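Long-range contacts in Ras-related protein Rab-21 (Homo sapiens, PDB 1Z08), which is a Rab protein of the Ras family, built on the P-loop nucleotide-binding fold and held here with phosphoaminophosphonic acid-guanylate ester and a magnesium ion: residues A[17-22]-A[59-64]; A[48-53]-A[159-164]; A[84-89]-A[114-119]; A[119-124]-A[145-150]. The protein carries 1 engineered substitution. All coordinates share one frame; numbering follows the deposited sequence.

Contact 1 (A[17-22]-A[59-64]); sequences VGKTSL and IWDTAG. With MG (magnesium ion), chain E; GNP (phosphoaminophosphonic acid-guanylate ester), chain F.
The P-loop of this Ras-family fold supplies Lys19 and Thr20, at the start of helix 19-28, which meet Asp61 at the end of strand 54-61 and Thr62 and Gly64 just beyond it, around the magnesium site. Thr20 OG1 donates to Asp61 OD2 at 2.6 Å through the syn lone pair of the carboxylate, the two side chains crossing at about a right angle. Thr20 OG1 also binds the magnesium ion at 2.0 Å, so Asp61 acts from the second shell and fixes the direction of a hydroxyl that serves the metal. The other carboxylate oxygen, OD1, accepts from a metal-bound water, which also donates to Thr62 O; a second water, two phosphate oxygens of the ligand and Thr38 complete the coordination.

Lys19 crosses the neighbouring part of the interface. Its chain bends at chi3 (-66°) and chi4 (-58°), bringing Lys19 CE to 3.4 Å from Thr62 O and turning NZ back over the phosphates. There Lys19 NZ donates to GNP O3G at 2.7 Å, to GNP O1B and to Gly13 O, while Thr62 OG1 is taken up by Leu11 O. Both segments therefore grip the terminal phosphate: Gly64 N also donates to GNP O3G, at 2.9 Å, and Gly64 CA packs 3.6 Å from Lys19 NZ.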
# COMPACT_ATOMS: atom_id res chain seq x y z
N VAL A 17 -0.30 10.72 3.35
CA VAL A 17 -1.07 9.47 3.53
C VAL A 17 -0.53 8.45 4.54
O VAL A 17 -1.31 7.74 5.17
CB VAL A 17 -1.40 8.79 2.17
CG1 VAL A 17 -2.08 9.79 1.23
CG2 VAL A 17 -0.16 8.21 1.52
N GLY A 18 0.80 8.37 4.68
CA GLY A 18 1.42 7.46 5.64
C GLY A 18 2.15 6.27 5.03
O GLY A 18 2.24 5.22 5.66
N LYS A 19 2.68 6.44 3.82
CA LYS A 19 3.43 5.38 3.13
C LYS A 19 4.60 4.88 3.98
O LYS A 19 4.71 3.69 4.28
CB LYS A 19 3.95 5.85 1.77
CG LYS A 19 2.88 6.28 0.78
CD LYS A 19 3.47 6.76 -0.55
CE LYS A 19 4.29 8.05 -0.43
NZ LYS A 19 3.51 9.20 0.12
N THR A 20 5.48 5.81 4.38
CA THR A 20 6.65 5.47 5.18
C THR A 20 6.22 4.89 6.53
O THR A 20 6.81 3.91 6.99
CB THR A 20 7.58 6.69 5.39
OG1 THR A 20 7.94 7.23 4.11
CG2 THR A 20 8.85 6.29 6.14
N SER A 21 5.19 5.48 7.13
CA SER A 21 4.67 5.00 8.41
C SER A 21 4.20 3.54 8.34
O SER A 21 4.40 2.79 9.29
CB SER A 21 3.54 5.90 8.91
OG SER A 21 4.03 7.19 9.24
N LEU A 22 3.60 3.15 7.22
CA LEU A 22 3.18 1.76 7.03
C LEU A 22 4.39 0.83 7.00
O LEU A 22 4.40 -0.20 7.69
CB LEU A 22 2.34 1.59 5.76
CG LEU A 22 0.90 2.13 5.81
CD1 LEU A 22 0.28 2.16 4.42
CD2 LEU A 22 0.02 1.32 6.76
N ILE A 59 10.27 -4.07 -0.48
CA ILE A 59 9.24 -3.07 -0.24
C ILE A 59 9.78 -1.68 -0.57
O ILE A 59 10.62 -1.15 0.16
CB ILE A 59 8.72 -3.12 1.22
CG1 ILE A 59 8.16 -4.52 1.55
CG2 ILE A 59 7.66 -2.03 1.46
CD1 ILE A 59 7.84 -4.74 3.02
N TRP A 60 9.28 -1.12 -1.66
CA TRP A 60 9.71 0.19 -2.14
C TRP A 60 8.85 1.32 -1.60
O TRP A 60 7.62 1.25 -1.68
CB TRP A 60 9.69 0.23 -3.67
CG TRP A 60 10.86 -0.44 -4.30
CD1 TRP A 60 11.03 -1.77 -4.49
CD2 TRP A 60 12.04 0.20 -4.81
NE1 TRP A 60 12.25 -2.01 -5.10
CE2 TRP A 60 12.88 -0.81 -5.30
CE3 TRP A 60 12.46 1.54 -4.89
CZ2 TRP A 60 14.13 -0.54 -5.88
CZ3 TRP A 60 13.70 1.81 -5.46
CH2 TRP A 60 14.52 0.78 -5.95
N ASP A 61 9.51 2.33 -1.05
CA ASP A 61 8.88 3.57 -0.59
C ASP A 61 9.18 4.66 -1.62
O ASP A 61 10.23 4.63 -2.27
CB ASP A 61 9.45 3.97 0.77
CG ASP A 61 8.55 4.93 1.54
OD1 ASP A 61 7.48 5.34 1.03
OD2 ASP A 61 8.92 5.28 2.67
N THR A 62 8.26 5.62 -1.77
CA THR A 62 8.41 6.70 -2.76
C THR A 62 8.19 8.08 -2.16
O THR A 62 7.59 8.22 -1.10
CB THR A 62 7.41 6.54 -3.95
OG1 THR A 62 6.08 6.36 -3.45
CG2 THR A 62 7.79 5.36 -4.83
N ALA A 63 8.68 9.11 -2.86
CA ALA A 63 8.39 10.49 -2.51
C ALA A 63 6.99 10.84 -3.03
O ALA A 63 6.76 10.83 -4.24
CB ALA A 63 9.43 11.42 -3.11
N GLY A 64 6.07 11.14 -2.11
CA GLY A 64 4.68 11.41 -2.47
C GLY A 64 4.42 12.79 -3.02
O GLY A 64 3.36 13.05 -3.61
MG MG E . 7.39 8.99 3.31
PG GNP F . 5.90 11.46 2.03
O1G GNP F . 6.04 12.96 1.94
O2G GNP F . 7.13 10.74 2.53
O3G GNP F . 5.43 11.05 0.67
N3B GNP F . 4.72 11.12 3.07
PB GNP F . 4.29 9.69 3.65
O1B GNP F . 3.18 9.11 2.86
O2B GNP F . 5.50 8.84 3.79
O3A GNP F . 3.68 9.91 5.04
PA GNP F . 4.32 9.71 6.43
O1A GNP F . 4.41 8.26 6.73
O2A GNP F . 5.56 10.51 6.60
O5' GNP F . 3.25 10.28 7.43
C5' GNP F . 2.70 11.59 7.22
C4' GNP F . 1.94 12.03 8.46
O4' GNP F . 0.80 11.16 8.68
C3' GNP F . 2.75 12.01 9.76
O3' GNP F . 2.35 13.11 10.54
C2' GNP F . 2.35 10.66 10.37
O2' GNP F . 2.51 10.59 11.77
C1' GNP F . 0.88 10.60 9.98
N9 GNP F . 0.34 9.24 9.96
C8 GNP F . 0.79 8.17 9.22
N7 GNP F . 0.11 7.08 9.42
C5 GNP F . -0.86 7.45 10.35
C6 GNP F . -1.90 6.69 10.96
O6 GNP F . -2.18 5.50 10.78
N1 GNP F . -2.66 7.45 11.85
C2 GNP F . -2.45 8.78 12.12
N2 GNP F . -3.27 9.36 13.00
N3 GNP F . -1.48 9.50 11.56
C4 GNP F . -0.73 8.77 10.69
O HOH W 1 7.08 8.02 1.49
O HOH W 2 7.76 9.88 5.11

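Contact 2 (A[48-53]-A[159-164])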
# COMPACT_ATOMS: atom_id res chain seq x y z
N LEU A 48 8.99 -13.29 4.93
CA LEU A 48 7.77 -13.93 5.43
C LEU A 48 7.80 -15.44 5.21
O LEU A 48 8.31 -15.91 4.20
CB LEU A 48 6.52 -13.36 4.73
CG LEU A 48 5.99 -11.96 5.05
CD1 LEU A 48 6.62 -10.92 4.14
CD2 LEU A 48 4.48 -11.95 4.89
N ASN A 49 7.27 -16.18 6.18
CA ASN A 49 7.03 -17.60 6.02
C ASN A 49 5.54 -17.85 6.14
O ASN A 49 4.96 -17.64 7.21
CB ASN A 49 7.82 -18.41 7.06
CG ASN A 49 7.97 -19.87 6.67
OD1 ASN A 49 9.08 -20.35 6.43
ND2 ASN A 49 6.85 -20.59 6.62
N ILE A 50 4.91 -18.27 5.05
CA ILE A 50 3.45 -18.39 5.01
C ILE A 50 2.96 -19.83 5.26
O ILE A 50 2.47 -20.14 6.35
CB ILE A 50 2.84 -17.77 3.72
CG1 ILE A 50 3.20 -16.28 3.64
CG2 ILE A 50 1.32 -17.96 3.68
CD1 ILE A 50 2.81 -15.60 2.34
N GLY A 51 3.09 -20.70 4.26
CA GLY A 51 2.68 -22.09 4.41
C GLY A 51 3.86 -23.03 4.33
O GLY A 51 3.79 -24.08 3.69
N GLY A 52 4.95 -22.65 5.00
CA GLY A 52 6.24 -23.32 4.84
C GLY A 52 7.06 -22.67 3.75
O GLY A 52 8.27 -22.88 3.66
N LYS A 53 6.39 -21.86 2.92
CA LYS A 53 7.02 -21.18 1.80
C LYS A 53 7.69 -19.88 2.24
O LYS A 53 7.06 -19.03 2.88
CB LYS A 53 6.00 -20.92 0.70
N LEU A 159 -2.55 -6.84 5.68
CA LEU A 159 -2.34 -6.28 4.34
C LEU A 159 -1.21 -6.98 3.59
O LEU A 159 -1.39 -7.46 2.47
CB LEU A 159 -2.06 -4.77 4.41
CG LEU A 159 -1.44 -4.06 3.20
CD1 LEU A 159 -2.37 -4.05 1.99
CD2 LEU A 159 -1.01 -2.64 3.56
N PHE A 160 -0.03 -7.04 4.22
CA PHE A 160 1.14 -7.63 3.57
C PHE A 160 1.00 -9.14 3.41
O PHE A 160 1.43 -9.69 2.39
CB PHE A 160 2.42 -7.26 4.31
CG PHE A 160 2.89 -5.86 4.04
CD1 PHE A 160 3.60 -5.56 2.87
CD2 PHE A 160 2.62 -4.83 4.94
CE1 PHE A 160 4.03 -4.26 2.61
CE2 PHE A 160 3.04 -3.53 4.69
CZ PHE A 160 3.75 -3.24 3.52
N LEU A 161 0.40 -9.80 4.40
CA LEU A 161 0.15 -11.24 4.32
C LEU A 161 -0.79 -11.57 3.16
O LEU A 161 -0.52 -12.48 2.37
CB LEU A 161 -0.42 -11.79 5.64
CG LEU A 161 -0.83 -13.27 5.69
CD1 LEU A 161 0.37 -14.19 5.53
CD2 LEU A 161 -1.58 -13.59 6.98
N ASP A 162 -1.88 -10.82 3.04
CA ASP A 162 -2.86 -11.03 1.98
C ASP A 162 -2.27 -10.73 0.60
O ASP A 162 -2.52 -11.47 -0.35
CB ASP A 162 -4.13 -10.21 2.21
CG ASP A 162 -5.31 -10.72 1.41
OD1 ASP A 162 -5.88 -9.95 0.61
OD2 ASP A 162 -5.67 -11.91 1.56
N LEU A 163 -1.50 -9.65 0.51
CA LEU A 163 -0.84 -9.28 -0.75
C LEU A 163 0.09 -10.39 -1.22
O LEU A 163 0.10 -10.74 -2.40
CB LEU A 163 -0.11 -7.94 -0.63
CG LEU A 163 0.67 -7.37 -1.83
CD1 LEU A 163 -0.17 -7.25 -3.09
CD2 LEU A 163 1.27 -6.03 -1.48
N CYS A 164 0.86 -10.95 -0.28
CA CYS A 164 1.76 -12.07 -0.56
C CYS A 164 1.01 -13.31 -1.06
O CYS A 164 1.44 -13.95 -2.02
CB CYS A 164 2.59 -12.41 0.68
SG CYS A 164 3.90 -11.23 1.05
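Leu48 and Ile50, where strand 42-49 runs into the turn of a beta hairpin with strand 54-61, rest on Leu161 and Cys164 of helix 156-168. Leu48 comes first in the chain, and its CB points at the helix. Both methyls of its branched end face the sulfur of Cys164, with Leu48 CD2 at 3.9 Å from Cys164 SG and CD1 at 4.1 Å from the same atom. Leu48 CD2 also passes above the helix backbone, 4.4 Å from Leu161 CA. Two residues further on, Ile50 again directs its side chain to the helix and divides it between two partners. Ile50 CG1 lies 4.0 Å from Leu161 CD1, the two side chains crossing obliquely. Leu161 reaches that spot because its CG stands anti to the backbone N (chi1 176°), which carries the methyl from the flank of the helix toward the hairpin. Beyond Ile50 the chain reverses through Gly51 and Gly52, and Ile50 N donates to Lys53 O at 3.1 Å, closing the turn.

No hydrogen bond joins the segments; the contact is a small apolar seam between the hairpin and one helical turn, since Leu161 and Cys164 are three residues apart. Leu57 of the partner strand extends it, touching Leu48, Phe160 and Cys164, and Val55 touches Ile50. The seam thus closes the helix against the edge of the Ras-type sheet, far from the nucleotide. Its closest approach is the tip of Ile50, where CD1 comes to 3.6 Å from Cys164 CB.

Contact 3 (A[84-89]-A[114-119]); sequences LVYDIT and LCIVGN. With GNP (phosphoaminophosphonic acid-guanylate ester), chain F.
Leu84 N donates to Cys115 O at 2.7 Å (166° at the hydrogen), the shortest bond of a parallel ladder between strands 81-87 and 113-119. These are the two strands of a beta-alpha-beta unit whose helix, 91-108, packs on Leu84. The ladder steps on through Val117 N to Leu84 O and Asn119 N to Tyr86 O. Between these, Val117 O accepts an almost straight bond from Tyr86 N of the neighbouring strand at 2.9 Å, and Val85 CA adds a weak CA-H...O contact to Val117 O at 3.5 Å. Ile88 N, already past the end of its strand, prolongs the ladder by donating to Asn119 O.

The two faces of the sheet differ in their packing. On that of Tyr86, CG sits between the backbone N and carbonyl carbon (chi1 69°), which folds the ring back over the neighbouring strand. Gly118 CA lies under it, 3.6 Å from the Tyr86 ring centroid and 22° off the normal, a CH-pi contact, while Ile116 CG2 touches the ring edge, 3.8 Å from Tyr86 CE2. On the other face Val85 and Asn119 point the same way side by side, with Val85 CG1 at 3.9 Å from Asn119 CB.

At the end of its strand, Asp87 OD2 accepts from Thr89 N, closing an Asx turn, and Thr89 OG1 joins it from the same face of the carboxylate; OD1 forms a salt bridge with Lys120. Asn119 OD1 accepts from Thr148 OG1, and Asn119 ND2 donates to Val17 O and lies 3.2 Å from GNP N7. The ladder's hydrogen bonds thus set the position of Asn119 beside the base.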
# COMPACT_ATOMS: atom_id res chain seq x y z
N LEU A 84 -1.59 1.23 -2.97
CA LEU A 84 -2.00 2.60 -3.21
C LEU A 84 -2.67 3.14 -1.97
O LEU A 84 -3.79 2.74 -1.62
CB LEU A 84 -2.91 2.70 -4.44
CG LEU A 84 -2.43 2.06 -5.75
CD1 LEU A 84 -3.41 2.35 -6.85
CD2 LEU A 84 -1.04 2.53 -6.16
N VAL A 85 -1.97 4.03 -1.28
CA VAL A 85 -2.36 4.48 0.05
C VAL A 85 -3.06 5.83 -0.02
O VAL A 85 -2.59 6.75 -0.69
CB VAL A 85 -1.13 4.57 1.00
CG1 VAL A 85 -1.57 4.85 2.44
CG2 VAL A 85 -0.30 3.29 0.94
N TYR A 86 -4.19 5.94 0.68
CA TYR A 86 -4.82 7.23 0.90
C TYR A 86 -5.11 7.44 2.39
O TYR A 86 -5.04 6.51 3.20
CB TYR A 86 -6.08 7.39 0.05
CG TYR A 86 -7.23 6.50 0.45
CD1 TYR A 86 -8.22 6.96 1.33
CD2 TYR A 86 -7.34 5.20 -0.05
CE1 TYR A 86 -9.28 6.15 1.70
CE2 TYR A 86 -8.40 4.38 0.32
CZ TYR A 86 -9.37 4.86 1.20
OH TYR A 86 -10.42 4.06 1.57
N ASP A 87 -5.44 8.69 2.72
CA ASP A 87 -5.74 9.14 4.06
C ASP A 87 -7.26 9.22 4.16
O ASP A 87 -7.89 9.93 3.38
CB ASP A 87 -5.09 10.53 4.23
CG ASP A 87 -5.32 11.15 5.60
OD1 ASP A 87 -4.53 12.06 5.95
OD2 ASP A 87 -6.26 10.77 6.32
N ILE A 88 -7.86 8.49 5.10
CA ILE A 88 -9.33 8.44 5.23
C ILE A 88 -9.95 9.79 5.60
O ILE A 88 -11.16 9.99 5.43
CB ILE A 88 -9.84 7.34 6.20
CG1 ILE A 88 -9.41 7.62 7.65
CG2 ILE A 88 -9.41 5.95 5.73
CD1 ILE A 88 -10.40 7.13 8.69
N THR A 89 -9.13 10.70 6.12
CA THR A 89 -9.57 12.05 6.48
C THR A 89 -9.40 13.04 5.33
O THR A 89 -9.79 14.21 5.44
CB THR A 89 -8.81 12.60 7.72
OG1 THR A 89 -7.46 12.94 7.35
CG2 THR A 89 -8.78 11.57 8.85
N LEU A 114 -3.04 -5.29 -7.08
CA LEU A 114 -3.28 -3.94 -6.57
C LEU A 114 -3.96 -3.96 -5.21
O LEU A 114 -4.88 -4.75 -4.98
CB LEU A 114 -4.11 -3.13 -7.57
CG LEU A 114 -3.55 -2.80 -8.96
CD1 LEU A 114 -4.50 -1.85 -9.68
CD2 LEU A 114 -2.16 -2.20 -8.88
N CYS A 115 -3.49 -3.08 -4.33
CA CYS A 115 -4.12 -2.84 -3.03
C CYS A 115 -4.50 -1.37 -2.93
O CYS A 115 -3.67 -0.49 -3.19
CB CYS A 115 -3.17 -3.19 -1.88
SG CYS A 115 -2.54 -4.87 -1.89
N ILE A 116 -5.75 -1.11 -2.57
CA ILE A 116 -6.19 0.25 -2.26
C ILE A 116 -6.37 0.32 -0.75
O ILE A 116 -7.18 -0.41 -0.18
CB ILE A 116 -7.46 0.65 -3.05
CG1 ILE A 116 -7.19 0.53 -4.56
CG2 ILE A 116 -7.89 2.08 -2.69
CD1 ILE A 116 -8.38 0.80 -5.44
N VAL A 117 -5.58 1.18 -0.11
CA VAL A 117 -5.45 1.16 1.34
C VAL A 117 -5.87 2.48 1.99
O VAL A 117 -5.26 3.52 1.77
CB VAL A 117 -4.01 0.77 1.77
CG1 VAL A 117 -3.89 0.71 3.29
CG2 VAL A 117 -3.61 -0.57 1.16
N GLY A 118 -6.95 2.40 2.77
CA GLY A 118 -7.43 3.53 3.56
C GLY A 118 -6.73 3.55 4.90
O GLY A 118 -7.09 2.79 5.81
N ASN A 119 -5.72 4.41 5.01
CA ASN A 119 -4.92 4.52 6.22
C ASN A 119 -5.44 5.59 7.18
O ASN A 119 -6.21 6.47 6.78
CB ASN A 119 -3.45 4.78 5.85
CG ASN A 119 -2.52 4.70 7.06
OD1 ASN A 119 -2.61 3.78 7.87
ND2 ASN A 119 -1.62 5.68 7.17
PG GNP F . 5.90 11.46 2.03
O1G GNP F . 6.04 12.96 1.94
O2G GNP F . 7.13 10.74 2.53
O3G GNP F . 5.43 11.05 0.67
N3B GNP F . 4.72 11.12 3.07
PB GNP F . 4.29 9.69 3.65
O1B GNP F . 3.18 9.11 2.86
O2B GNP F . 5.50 8.84 3.79
O3A GNP F . 3.68 9.91 5.04
PA GNP F . 4.32 9.71 6.43
O1A GNP F . 4.41 8.26 6.73
O2A GNP F . 5.56 10.51 6.60
O5' GNP F . 3.25 10.28 7.43
C5' GNP F . 2.70 11.59 7.22
C4' GNP F . 1.94 12.03 8.46
O4' GNP F . 0.80 11.16 8.68
C3' GNP F . 2.75 12.01 9.76
O3' GNP F . 2.35 13.11 10.54
C2' GNP F . 2.35 10.66 10.37
O2' GNP F . 2.51 10.59 11.77
C1' GNP F . 0.88 10.60 9.98
N9 GNP F . 0.34 9.24 9.96
C8 GNP F . 0.79 8.17 9.22
N7 GNP F . 0.11 7.08 9.42
C5 GNP F . -0.86 7.45 10.35
C6 GNP F . -1.90 6.69 10.96
O6 GNP F . -2.18 5.50 10.78
N1 GNP F . -2.66 7.45 11.85
C2 GNP F . -2.45 8.78 12.12
N2 GNP F . -3.27 9.36 13.00
N3 GNP F . -1.48 9.50 11.56
C4 GNP F . -0.73 8.77 10.69

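Contact 4 (A[119-124]-A[145-150]); sequences NKIDLE and HYHTSA. With GNP (phosphoaminophosphonic acid-guanylate ester), chain F.
Hydrogen bonds dominate where Asn119, Ile121 and Asp122 meet Thr148, Ser149 and Ala150. Thr148 OG1 donates to Asn119 OD1 at 2.8 Å, meeting the amide carbonyl from the flank (109° at the oxygen) and tilted from its plane; Ala150 N adds a weak bond to the same oxygen. Between backbones, Ile121 N donates to Thr148 O at 3.1 Å. Ser149 OG comes from above the carboxylate plane of Asp122, 2.8 Å from OD1.

That carboxylate also binds the base through two bonds. GNP N1 donates to Asp122 OD1 at 2.8 Å, nearly straight (172°), and GNP N2 to Asp122 OD2 at 2.9 Å. Ser149, also tied to Gln152 N, is thus placed as a second-shell partner, consistent with holding the carboxylate in position. Ala150 N makes a weak, bent bond (119°) to GNP O6 at 2.8 Å, and Lys120 NZ donates a hydrogen bond to Cys16 O.

Among apolar contacts, Ile121 CG2 lies 3.8 Å from His147 CB. The extended Lys120 chain runs over one guanine face, CG 3.5 Å from GNP C6.

Together the segments form much of the guanine-binding site of Ras-like G proteins, pairing the NKxD motif (Asn119 to Asp122) with the SA motif at Ser149 and Ala150.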
# COMPACT_ATOMS: atom_id res chain seq x y z
N ASN A 119 -5.72 4.41 5.01
CA ASN A 119 -4.92 4.52 6.22
C ASN A 119 -5.44 5.59 7.18
O ASN A 119 -6.21 6.47 6.78
CB ASN A 119 -3.45 4.78 5.85
CG ASN A 119 -2.52 4.70 7.06
OD1 ASN A 119 -2.61 3.78 7.87
ND2 ASN A 119 -1.62 5.68 7.17
N LYS A 120 -5.00 5.48 8.43
CA LYS A 120 -5.37 6.40 9.52
C LYS A 120 -6.78 6.13 10.07
O LYS A 120 -7.50 7.05 10.45
CB LYS A 120 -5.23 7.88 9.10
CG LYS A 120 -3.87 8.27 8.55
CD LYS A 120 -3.71 9.78 8.50
CE LYS A 120 -2.44 10.18 7.76
NZ LYS A 120 -2.28 11.66 7.70
N ILE A 121 -7.16 4.85 10.13
CA ILE A 121 -8.50 4.49 10.64
C ILE A 121 -8.69 4.82 12.13
O ILE A 121 -9.81 4.83 12.63
CB ILE A 121 -8.90 3.01 10.33
CG1 ILE A 121 -7.94 2.02 11.01
CG2 ILE A 121 -9.02 2.80 8.82
CD1 ILE A 121 -8.39 0.56 10.94
N ASP A 122 -7.58 5.11 12.81
CA ASP A 122 -7.63 5.62 14.18
C ASP A 122 -8.26 7.02 14.23
O ASP A 122 -8.69 7.48 15.30
CB ASP A 122 -6.23 5.63 14.81
CG ASP A 122 -5.24 6.48 14.04
OD1 ASP A 122 -4.84 6.08 12.93
OD2 ASP A 122 -4.86 7.56 14.55
N LEU A 123 -8.32 7.67 13.07
CA LEU A 123 -8.95 8.98 12.93
C LEU A 123 -10.35 8.88 12.31
O LEU A 123 -10.76 9.76 11.55
CB LEU A 123 -8.05 9.92 12.11
CG LEU A 123 -6.63 10.20 12.60
CD1 LEU A 123 -5.90 11.11 11.61
CD2 LEU A 123 -6.62 10.80 14.00
N GLU A 124 -11.06 7.80 12.64
CA GLU A 124 -12.40 7.53 12.12
C GLU A 124 -13.38 8.69 12.35
O GLU A 124 -14.22 8.99 11.49
CB GLU A 124 -12.95 6.22 12.71
CG GLU A 124 -14.40 5.87 12.33
CD GLU A 124 -14.63 5.75 10.82
OE1 GLU A 124 -13.71 5.33 10.09
OE2 GLU A 124 -15.75 6.07 10.37
N HIS A 145 -9.48 -3.86 -1.29
CA HIS A 145 -9.42 -2.72 -0.38
C HIS A 145 -9.06 -3.17 1.03
O HIS A 145 -9.49 -4.24 1.48
CB HIS A 145 -10.75 -1.95 -0.39
CG HIS A 145 -10.70 -0.68 0.40
ND1 HIS A 145 -10.37 0.54 -0.16
CD2 HIS A 145 -10.93 -0.44 1.71
CE1 HIS A 145 -10.39 1.47 0.77
NE2 HIS A 145 -10.73 0.91 1.92
N TYR A 146 -8.26 -2.35 1.71
CA TYR A 146 -7.78 -2.65 3.06
C TYR A 146 -7.85 -1.40 3.94
O TYR A 146 -7.61 -0.29 3.46
CB TYR A 146 -6.33 -3.13 3.03
CG TYR A 146 -6.04 -4.33 2.15
CD1 TYR A 146 -5.80 -4.17 0.79
CD2 TYR A 146 -6.00 -5.61 2.69
CE1 TYR A 146 -5.52 -5.27 -0.02
CE2 TYR A 146 -5.72 -6.73 1.88
CZ TYR A 146 -5.49 -6.54 0.52
OH TYR A 146 -5.21 -7.61 -0.29
N HIS A 147 -8.17 -1.60 5.21
CA HIS A 147 -8.14 -0.52 6.21
C HIS A 147 -6.93 -0.69 7.11
O HIS A 147 -6.68 -1.78 7.63
CB HIS A 147 -9.41 -0.55 7.07
CG HIS A 147 -10.67 -0.28 6.31
ND1 HIS A 147 -10.97 0.95 5.76
CD2 HIS A 147 -11.74 -1.07 6.05
CE1 HIS A 147 -12.15 0.90 5.17
NE2 HIS A 147 -12.64 -0.31 5.33
N THR A 148 -6.17 0.39 7.31
CA THR A 148 -4.99 0.34 8.19
C THR A 148 -4.88 1.54 9.13
O THR A 148 -5.45 2.60 8.87
CB THR A 148 -3.66 0.30 7.38
OG1 THR A 148 -3.56 1.47 6.56
CG2 THR A 148 -3.57 -0.97 6.52
N SER A 149 -4.15 1.34 10.22
CA SER A 149 -3.62 2.42 11.05
C SER A 149 -2.18 2.09 11.38
O SER A 149 -1.90 1.16 12.15
CB SER A 149 -4.44 2.59 12.34
OG SER A 149 -3.82 3.53 13.20
N ALA A 150 -1.25 2.86 10.81
CA ALA A 150 0.16 2.74 11.15
C ALA A 150 0.41 3.15 12.60
O ALA A 150 1.25 2.57 13.28
CB ALA A 150 1.01 3.57 10.19
PG GNP F . 5.90 11.46 2.03
O1G GNP F . 6.04 12.96 1.94
O2G GNP F . 7.13 10.74 2.53
O3G GNP F . 5.43 11.05 0.67
N3B GNP F . 4.72 11.12 3.07
PB GNP F . 4.29 9.69 3.65
O1B GNP F . 3.18 9.11 2.86
O2B GNP F . 5.50 8.84 3.79
O3A GNP F . 3.68 9.91 5.04
PA GNP F . 4.32 9.71 6.43
O1A GNP F . 4.41 8.26 6.73
O2A GNP F . 5.56 10.51 6.60
O5' GNP F . 3.25 10.28 7.43
C5' GNP F . 2.70 11.59 7.22
C4' GNP F . 1.94 12.03 8.46
O4' GNP F . 0.80 11.16 8.68
C3' GNP F . 2.75 12.01 9.76
O3' GNP F . 2.35 13.11 10.54
C2' GNP F . 2.35 10.66 10.37
O2' GNP F . 2.51 10.59 11.77
C1' GNP F . 0.88 10.60 9.98
N9 GNP F . 0.34 9.24 9.96
C8 GNP F . 0.79 8.17 9.22
N7 GNP F . 0.11 7.08 9.42
C5 GNP F . -0.86 7.45 10.35
C6 GNP F . -1.90 6.69 10.96
O6 GNP F . -2.18 5.50 10.78
N1 GNP F . -2.66 7.45 11.85
C2 GNP F . -2.45 8.78 12.12
N2 GNP F . -3.27 9.36 13.00
N3 GNP F . -1.48 9.50 11.56
C4 GNP F . -0.73 8.77 10.69

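In the fold
Contacts 1, 3 and 4 are buried and all touch the nucleotide, whereas contact 2 is partly buried, its centre 20 to 21 Å from those of the others. Contact 1 serves the phosphates and metal with charge and coordination; contact 4 serves the base with directed hydrogen bonds. Contact 3 shares Asn119 with contact 4 and is mainly a backbone ladder in the middle of the sheet. Leu22, packed on Val85 and Thr148, ties the helix of contact 1 to contacts 3 and 4. Contact 2 is wholly apolar, yet its helix reaches the rest: Phe160 packs on Ile59, Leu163 and Leu159 on Cys115, and Asp162 OD1 is hydrogen-bonded to Tyr146 OH.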